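Local coordinates for probable acetyltransferase (Agrobacterium tumefaciens, PDB 2GE3), which probably transfers an acetyl group from acetyl coenzyme A, which it binds, to an acceptor, as other acetyltransferases of the GNAT family do, at residues C73-Q78 against H120-S125; N56-F61 against H115-H120. All blocks are in the same frame, centred on the assembly; numbering follows the deposited sequence.

Contacts 1 and 2 are neighbours whose centres lie about 9 Å apart, and both reach the seven-stranded mixed sheet. Their segments alternate along the chain: 56-61, 73-78, 115-120, then 120-125, with H120 common to both contacts. Segment 56-61 enters strand 60-65 and 73-78 ends strand 68-77, its antiparallel neighbour and next in the chain; backbone hydrogen bonds such as I75 N to P59 O (2.9 Å) and C73 O to F61 N (2.9 Å) join them. Contact 2 packs the end of helix 102-117 beside the loop leading into strand 60-65, whereas contact 1 spans strands 68-77 and 121-127 of the same sheet, the latter carrying on to S125 in the acetyl coenzyme A pocket.

Contact 1 (C73-Q78 against H120-S125); sequences CDIRRQ and HRIELS. With ACO (acetyl coenzyme *a), chain E.
I75 and I122 meet across two strands of the sheet that are not direct neighbours: their CA atoms, the nearest pair of the two segments, are 7.8 Å apart, and strand 86-93 occupies the place between strands 68-77 and 121-127. Side chains therefore make the whole contact, which buries 127 Å² in total. The CA-CB bond of I75 points toward 120-125, and its CD1 extends away from the backbone (chi2 175°). I122 CB does not point at I75, but CD1 folds over to it (chi2 -53°), bringing that methyl against two branches of I75: I122 CD1 is 3.8 Å from I75 CG2 and 4.0 Å from I75 CD1. I75 CD1 also reaches I122 CG2 at 3.9 Å, and the two side chains cross at about a right angle, so contact is spread over several methyls. On the other face of the sheet, two acceptor oxygens, Q78 OE1 and E123 OE1, stand 4.5 Å apart, mere proximity and not a bond. E123 is fixed from within its own strand. R121 grips it side-on through NE and NH2, each 3.2 Å from E123 OE2, which lies only 8° out of the guanidinium plane. NE uses the anti lone pair of that oxygen, whereas NH2 meets it from above the carboxylate plane. R83 forms a salt bridge to E123 OE1, so both oxygens have cationic partners, which would probably favour the ionised form. Further along the strand, S125 lines the acetyl coenzyme A pocket. I75 also packs on T110 and A114 of helix 102-117, while I122 rests on I166 of strand 158-167 and on F168; the isoleucine pair thus links the helix to both halves of the GNAT sheet, with Q78 and E123 touching C86 of the intervening strand.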
loop_
_atom_site.group_PDB
_atom_site.type_symbol
_atom_site.label_atom_id
_atom_site.label_comp_id
_atom_site.label_asym_id
_atom_site.label_seq_id
_atom_site.Cartn_x
_atom_site.Cartn_y
_atom_site.Cartn_z
ATOM N N CYS A 73 -2.243 -14.023 -12.737
ATOM C CA CYS A 73 -1.584 -13.816 -11.497
ATOM C C CYS A 73 -0.507 -12.815 -11.855
ATOM O O CYS A 73 0.226 -13.004 -12.828
ATOM C CB CYS A 73 -1.040 -15.173 -10.958
ATOM S SG CYS A 73 -0.118 -15.093 -9.407
ATOM N N ASP A 74 -0.335 -11.796 -11.036
ATOM C CA ASP A 74 0.695 -10.844 -11.342
ATOM C C ASP A 74 1.381 -10.223 -10.113
ATOM O O ASP A 74 0.855 -10.240 -8.993
ATOM C CB ASP A 74 0.265 -9.806 -12.384
ATOM C CG ASP A 74 -0.967 -8.974 -11.983
ATOM O OD1 ASP A 74 -1.192 -8.684 -10.770
ATOM O OD2 ASP A 74 -1.704 -8.547 -12.938
ATOM N N ILE A 75 2.612 -9.768 -10.326
ATOM C CA ILE A 75 3.369 -9.189 -9.207
ATOM C C ILE A 75 3.796 -7.764 -9.627
ATOM O O ILE A 75 4.520 -7.614 -10.623
ATOM C CB ILE A 75 4.530 -10.124 -8.669
ATOM C CG1 ILE A 75 3.955 -11.426 -8.096
ATOM C CG2 ILE A 75 5.392 -9.424 -7.551
ATOM C CD1 ILE A 75 4.966 -12.524 -7.620
ATOM N N ARG A 76 3.271 -6.740 -8.942
ATOM C CA ARG A 76 3.745 -5.363 -9.139
ATOM C C ARG A 76 4.875 -4.985 -8.154
ATOM O O ARG A 76 4.685 -4.962 -6.915
ATOM C CB ARG A 76 2.593 -4.350 -9.135
ATOM C CG ARG A 76 1.864 -4.153 -7.746
ATOM C CD ARG A 76 0.640 -3.168 -7.825
ATOM N NE ARG A 76 -0.043 -3.534 -9.077
ATOM C CZ ARG A 76 -0.979 -4.466 -9.150
ATOM N NH1 ARG A 76 -1.375 -5.073 -8.011
ATOM N NH2 ARG A 76 -1.510 -4.779 -10.343
ATOM N N ARG A 77 6.057 -4.721 -8.735
ATOM C CA ARG A 77 7.203 -4.095 -8.044
ATOM C C ARG A 77 6.891 -2.723 -7.392
ATOM O O ARG A 77 6.339 -1.851 -8.046
ATOM C CB ARG A 77 8.392 -3.951 -8.979
ATOM C CG ARG A 77 9.718 -3.936 -8.219
ATOM C CD ARG A 77 10.925 -3.860 -9.154
ATOM N NE ARG A 77 12.174 -3.813 -8.422
ATOM C CZ ARG A 77 13.335 -3.391 -8.948
ATOM N NH1 ARG A 77 13.389 -2.960 -10.212
ATOM N NH2 ARG A 77 14.462 -3.390 -8.228
ATOM N N GLN A 78 7.220 -2.591 -6.083
ATOM C CA GLN A 78 7.126 -1.322 -5.327
ATOM C C GLN A 78 8.051 -0.285 -5.991
ATOM O O GLN A 78 9.105 -0.611 -6.528
ATOM C CB GLN A 78 7.505 -1.480 -3.844
ATOM C CG GLN A 78 6.470 -2.162 -2.937
ATOM C CD GLN A 78 5.180 -1.327 -2.648
ATOM O OE1 GLN A 78 4.067 -1.828 -2.855
ATOM N NE2 GLN A 78 5.329 -0.047 -2.180
ATOM N N HIS A 120 12.873 -10.011 -3.301
ATOM C CA HIS A 120 13.095 -10.686 -2.006
ATOM C C HIS A 120 11.746 -11.070 -1.329
ATOM O O HIS A 120 11.575 -12.176 -0.710
ATOM C CB HIS A 120 13.999 -9.743 -1.101
ATOM C CG HIS A 120 14.172 -10.206 0.312
ATOM N ND1 HIS A 120 15.046 -11.212 0.675
ATOM C CD2 HIS A 120 13.599 -9.771 1.460
ATOM C CE1 HIS A 120 15.012 -11.368 1.980
ATOM N NE2 HIS A 120 14.155 -10.495 2.484
ATOM N N ARG A 121 10.816 -10.125 -1.440
ATOM C CA ARG A 121 9.563 -10.133 -0.674
ATOM C C ARG A 121 8.325 -9.959 -1.555
ATOM O O ARG A 121 8.284 -9.062 -2.386
ATOM C CB ARG A 121 9.635 -9.143 0.483
ATOM C CG ARG A 121 8.340 -9.013 1.320
ATOM C CD ARG A 121 8.584 -7.890 2.309
ATOM N NE ARG A 121 7.253 -7.491 2.744
ATOM C CZ ARG A 121 6.561 -8.144 3.694
ATOM N NH1 ARG A 121 7.106 -9.174 4.391
ATOM N NH2 ARG A 121 5.325 -7.769 3.939
ATOM N N ILE A 122 7.434 -10.951 -1.489
ATOM C CA ILE A 122 6.125 -10.915 -2.104
ATOM C C ILE A 122 4.994 -10.767 -1.033
ATOM O O ILE A 122 4.903 -11.531 -0.119
ATOM C CB ILE A 122 5.811 -12.074 -3.049
ATOM C CG1 ILE A 122 6.949 -12.372 -4.000
ATOM C CG2 ILE A 122 4.469 -11.766 -3.818
ATOM C CD1 ILE A 122 7.481 -11.124 -4.831
ATOM N N GLU A 123 4.161 -9.736 -1.179
ATOM C CA GLU A 123 3.137 -9.457 -0.199
ATOM C C GLU A 123 1.774 -9.352 -0.863
ATOM O O GLU A 123 1.689 -9.194 -2.071
ATOM C CB GLU A 123 3.510 -8.213 0.659
ATOM C CG GLU A 123 3.249 -6.913 0.008
ATOM C CD GLU A 123 3.881 -5.626 0.767
ATOM O OE1 GLU A 123 3.203 -4.586 0.594
ATOM O OE2 GLU A 123 4.941 -5.644 1.513
ATOM N N LEU A 124 0.735 -9.588 -0.067
ATOM C CA LEU A 124 -0.664 -9.654 -0.501
ATOM C C LEU A 124 -1.566 -9.319 0.657
ATOM O O LEU A 124 -1.190 -9.398 1.855
ATOM C CB LEU A 124 -1.007 -11.018 -1.157
ATOM C CG LEU A 124 -0.958 -12.338 -0.426
ATOM C CD1 LEU A 124 -2.153 -12.485 0.648
ATOM C CD2 LEU A 124 -0.932 -13.459 -1.435
ATOM N N SER A 125 -2.742 -8.846 0.307
ATOM C CA SER A 125 -3.834 -8.629 1.257
ATOM C C SER A 125 -5.018 -9.471 0.827
ATOM O O SER A 125 -5.300 -9.500 -0.343
ATOM C CB SER A 125 -4.233 -7.170 1.187
ATOM O OG SER A 125 -3.267 -6.503 2.037
HETATM N N1A ACO E . -12.424 -23.201 2.417
HETATM C C2A ACO E . -11.239 -23.727 2.726
HETATM N N3A ACO E . -10.433 -24.220 1.768
HETATM C C4A ACO E . -10.820 -24.224 0.467
HETATM C C5A ACO E . -12.073 -23.654 0.066
HETATM C C6A ACO E . -12.907 -23.125 1.139
HETATM N N6A ACO E . -14.119 -22.551 0.750
HETATM N N7A ACO E . -12.226 -23.843 -1.306
HETATM C C8A ACO E . -11.124 -24.430 -1.775
HETATM N N9A ACO E . -10.316 -24.682 -0.711
HETATM C C1B ACO E . -9.009 -25.276 -0.819
HETATM C C2B ACO E . -8.870 -26.428 -1.801
HETATM O O2B ACO E . -9.102 -27.626 -1.027
HETATM C C3B ACO E . -7.407 -26.161 -2.180
HETATM O O3B ACO E . -6.574 -26.528 -1.070
HETATM P P3B ACO E . -5.916 -28.007 -0.795
HETATM O O7A ACO E . -6.973 -29.056 -0.467
HETATM O O8A ACO E . -5.132 -27.599 0.454
HETATM O O9A ACO E . -5.317 -28.402 -2.104
HETATM C C4B ACO E . -7.249 -24.641 -2.245
HETATM O O4B ACO E . -8.202 -24.164 -1.304
HETATM C C5B ACO E . -7.626 -24.085 -3.646
HETATM O O5B ACO E . -6.553 -24.362 -4.533
HETATM P P1A ACO E . -6.589 -24.138 -6.063
HETATM O O1A ACO E . -5.151 -24.101 -6.422
HETATM O O2A ACO E . -7.573 -25.223 -6.443
HETATM O O3A ACO E . -7.246 -22.655 -6.123
HETATM P P2A ACO E . -7.973 -21.907 -7.289
HETATM O O4A ACO E . -7.716 -22.374 -8.687
HETATM O O5A ACO E . -9.409 -21.881 -6.841
HETATM O O6A ACO E . -7.302 -20.410 -7.150
HETATM C CBP ACO E . -8.151 -18.330 -6.185
HETATM C CCP ACO E . -7.490 -19.692 -5.912
HETATM C CDP ACO E . -8.478 -17.696 -4.792
HETATM C CEP ACO E . -7.239 -17.420 -7.007
HETATM C CAP ACO E . -9.447 -18.441 -7.086
HETATM O OAP ACO E . -10.321 -19.292 -6.387
HETATM C C9P ACO E . -10.229 -17.200 -7.416
HETATM O O9P ACO E . -9.953 -16.556 -8.427
HETATM N N8P ACO E . -11.240 -16.828 -6.605
HETATM C C7P ACO E . -11.927 -15.543 -6.874
HETATM C C6P ACO E . -11.015 -14.335 -6.858
HETATM C C5P ACO E . -10.037 -14.197 -5.716
HETATM O O5P ACO E . -10.304 -14.526 -4.564
HETATM N N4P ACO E . -8.865 -13.624 -6.022
HETATM C C3P ACO E . -7.731 -13.726 -5.126
HETATM C C2P ACO E . -8.011 -12.923 -3.879
HETATM S S1P ACO E . -8.035 -11.190 -4.265
HETATM C C ACO E . -7.404 -11.148 -2.719
HETATM O O ACO E . -6.846 -12.133 -2.318
HETATM C CH3 ACO E . -7.510 -9.822 -2.008
#

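Contact 2 (N56-F61 against H115-H120); sequences NDHPQF and HEFGLH
F117 swings its ring toward 56-61 with CG anti to the backbone N (chi1 175°), while H58 holds CG beside its own backbone N (chi1 -60°), and these two settings bring the rings together. F117 CE1 lies at the edge of the imidazole, near its plane, 3.9 Å from H58 CD2. With centroids 5.8 Å apart and planes at 71°, the pair is oblique. The same side of the phenyl rim meets the backbone: N56 O is at the ring edge, 3.8 Å from F117 CE1, and D57 O makes a close oblique approach, 3.5 Å from F117 CD1. D57 OD2 adds a looser approach, 4.0 Å from F117 CD1.

Both segments begin at the C-terminal end of a helix. D57, with positive phi, closes helix 43-55 as the C-prime residue of a Schellman motif, and G118 does likewise after helix 102-117, its N hydrogen-bonded to H115 O at 2.8 Å. F117 also packs on R77 of strand 68-77. Ring carbons meet oxygens and an imidazole carbon without any hydrogen bond between the segments, so cohesion is probably mainly van der Waals, perhaps helped by weak electrostatic attraction between the ring-edge hydrogen of F117 and N56 O.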
loop_
_atom_site.group_PDB
_atom_site.type_symbol
_atom_site.label_atom_id
_atom_site.label_comp_id
_atom_site.label_asym_id
_atom_site.label_seq_id
_atom_site.Cartn_x
_atom_site.Cartn_y
_atom_site.Cartn_z
ATOM N N ASN A 56 9.103 -3.563 -18.591
ATOM C CA ASN A 56 9.908 -3.578 -17.374
ATOM C C ASN A 56 10.043 -4.932 -16.684
ATOM O O ASN A 56 10.487 -5.013 -15.526
ATOM C CB ASN A 56 9.346 -2.568 -16.405
ATOM C CG ASN A 56 9.278 -1.210 -17.019
ATOM O OD1 ASN A 56 10.201 -0.807 -17.744
ATOM N ND2 ASN A 56 8.176 -0.520 -16.807
ATOM N N ASP A 57 9.644 -5.976 -17.418
ATOM C CA ASP A 57 9.931 -7.351 -17.085
ATOM C C ASP A 57 9.277 -7.882 -15.772
ATOM O O ASP A 57 9.759 -8.890 -15.224
ATOM C CB ASP A 57 11.460 -7.564 -17.132
ATOM C CG ASP A 57 11.839 -9.019 -17.368
ATOM O OD1 ASP A 57 11.302 -9.625 -18.330
ATOM O OD2 ASP A 57 12.661 -9.574 -16.581
ATOM N N HIS A 58 8.185 -7.227 -15.314
ATOM C CA HIS A 58 7.436 -7.602 -14.068
ATOM C C HIS A 58 6.477 -8.807 -14.257
ATOM O O HIS A 58 5.724 -8.838 -15.260
ATOM C CB HIS A 58 6.637 -6.433 -13.535
ATOM C CG HIS A 58 7.476 -5.251 -13.180
ATOM N ND1 HIS A 58 6.943 -4.002 -12.962
ATOM C CD2 HIS A 58 8.818 -5.122 -13.032
ATOM C CE1 HIS A 58 7.916 -3.152 -12.687
ATOM N NE2 HIS A 58 9.065 -3.811 -12.724
ATOM N N PRO A 59 6.558 -9.813 -13.342
ATOM C CA PRO A 59 5.944 -11.155 -13.558
ATOM C C PRO A 59 4.429 -11.031 -13.712
ATOM O O PRO A 59 3.786 -10.376 -12.887
ATOM C CB PRO A 59 6.304 -11.938 -12.291
ATOM C CG PRO A 59 7.317 -11.121 -11.567
ATOM C CD PRO A 59 7.300 -9.718 -12.069
ATOM N N GLN A 60 3.903 -11.523 -14.830
ATOM C CA GLN A 60 2.522 -11.426 -15.089
ATOM C C GLN A 60 2.126 -12.574 -15.998
ATOM O O GLN A 60 2.575 -12.662 -17.124
ATOM C CB GLN A 60 2.149 -10.078 -15.693
ATOM C CG GLN A 60 0.639 -9.922 -15.981
ATOM C CD GLN A 60 0.317 -8.444 -16.360
ATOM O OE1 GLN A 60 1.116 -7.762 -17.077
ATOM N NE2 GLN A 60 -0.798 -7.927 -15.807
ATOM N N PHE A 61 1.292 -13.468 -15.481
ATOM C CA PHE A 61 0.990 -14.712 -16.178
ATOM C C PHE A 61 -0.496 -14.832 -16.410
ATOM O O PHE A 61 -1.302 -14.387 -15.582
ATOM C CB PHE A 61 1.510 -15.902 -15.329
ATOM C CG PHE A 61 3.005 -16.045 -15.371
ATOM C CD1 PHE A 61 3.841 -15.200 -14.622
ATOM C CD2 PHE A 61 3.581 -16.951 -16.245
ATOM C CE1 PHE A 61 5.274 -15.279 -14.777
ATOM C CE2 PHE A 61 4.958 -17.040 -16.376
ATOM C CZ PHE A 61 5.799 -16.201 -15.649
ATOM N N HIS A 115 11.249 -14.477 -8.227
ATOM C CA HIS A 115 12.485 -14.815 -7.630
ATOM C C HIS A 115 13.621 -14.640 -8.672
ATOM O O HIS A 115 14.578 -13.995 -8.372
ATOM C CB HIS A 115 12.389 -16.231 -7.093
ATOM C CG HIS A 115 13.518 -16.643 -6.192
ATOM N ND1 HIS A 115 13.443 -17.745 -5.362
ATOM C CD2 HIS A 115 14.743 -16.113 -5.981
ATOM C CE1 HIS A 115 14.572 -17.872 -4.687
ATOM N NE2 HIS A 115 15.372 -16.887 -5.031
ATOM N N GLU A 116 13.471 -15.190 -9.876
ATOM C CA GLU A 116 14.399 -14.998 -10.970
ATOM C C GLU A 116 14.649 -13.537 -11.225
ATOM O O GLU A 116 15.755 -13.137 -11.464
ATOM C CB GLU A 116 13.864 -15.634 -12.255
ATOM C CG GLU A 116 15.026 -15.911 -13.369
ATOM C CD GLU A 116 14.549 -16.825 -14.547
ATOM O OE1 GLU A 116 13.411 -17.339 -14.504
ATOM O OE2 GLU A 116 15.298 -17.045 -15.536
ATOM N N PHE A 117 13.606 -12.725 -11.201
ATOM C CA PHE A 117 13.806 -11.300 -11.376
ATOM C C PHE A 117 14.661 -10.689 -10.238
ATOM O O PHE A 117 15.195 -9.650 -10.418
ATOM C CB PHE A 117 12.428 -10.612 -11.489
ATOM C CG PHE A 117 12.471 -9.113 -11.549
ATOM C CD1 PHE A 117 12.172 -8.440 -12.767
ATOM C CD2 PHE A 117 12.804 -8.335 -10.393
ATOM C CE1 PHE A 117 12.189 -7.025 -12.840
ATOM C CE2 PHE A 117 12.827 -6.931 -10.449
ATOM C CZ PHE A 117 12.508 -6.276 -11.697
ATOM N N GLY A 118 14.716 -11.237 -9.027
ATOM C CA GLY A 118 15.530 -10.597 -8.022
ATOM C C GLY A 118 14.794 -10.013 -6.841
ATOM O O GLY A 118 15.418 -9.406 -5.999
ATOM N N LEU A 119 13.472 -10.219 -6.753
ATOM C CA LEU A 119 12.674 -9.770 -5.647
ATOM C C LEU A 119 12.915 -10.641 -4.459
ATOM O O LEU A 119 13.278 -11.824 -4.588
ATOM C CB LEU A 119 11.184 -9.721 -6.016
ATOM C CG LEU A 119 10.729 -8.780 -7.155
ATOM C CD1 LEU A 119 9.208 -8.953 -7.419
ATOM C CD2 LEU A 119 10.931 -7.310 -6.830
ATOM N N HIS A 120 12.873 -10.011 -3.301
ATOM C CA HIS A 120 13.095 -10.686 -2.006
ATOM C C HIS A 120 11.746 -11.070 -1.329
ATOM O O HIS A 120 11.575 -12.176 -0.710
ATOM C CB HIS A 120 13.999 -9.743 -1.101
ATOM C CG HIS A 120 14.172 -10.206 0.312
ATOM N ND1 HIS A 120 15.046 -11.212 0.675
ATOM C CD2 HIS A 120 13.599 -9.771 1.460
ATOM C CE1 HIS A 120 15.012 -11.368 1.980
ATOM N NE2 HIS A 120 14.155 -10.495 2.484
#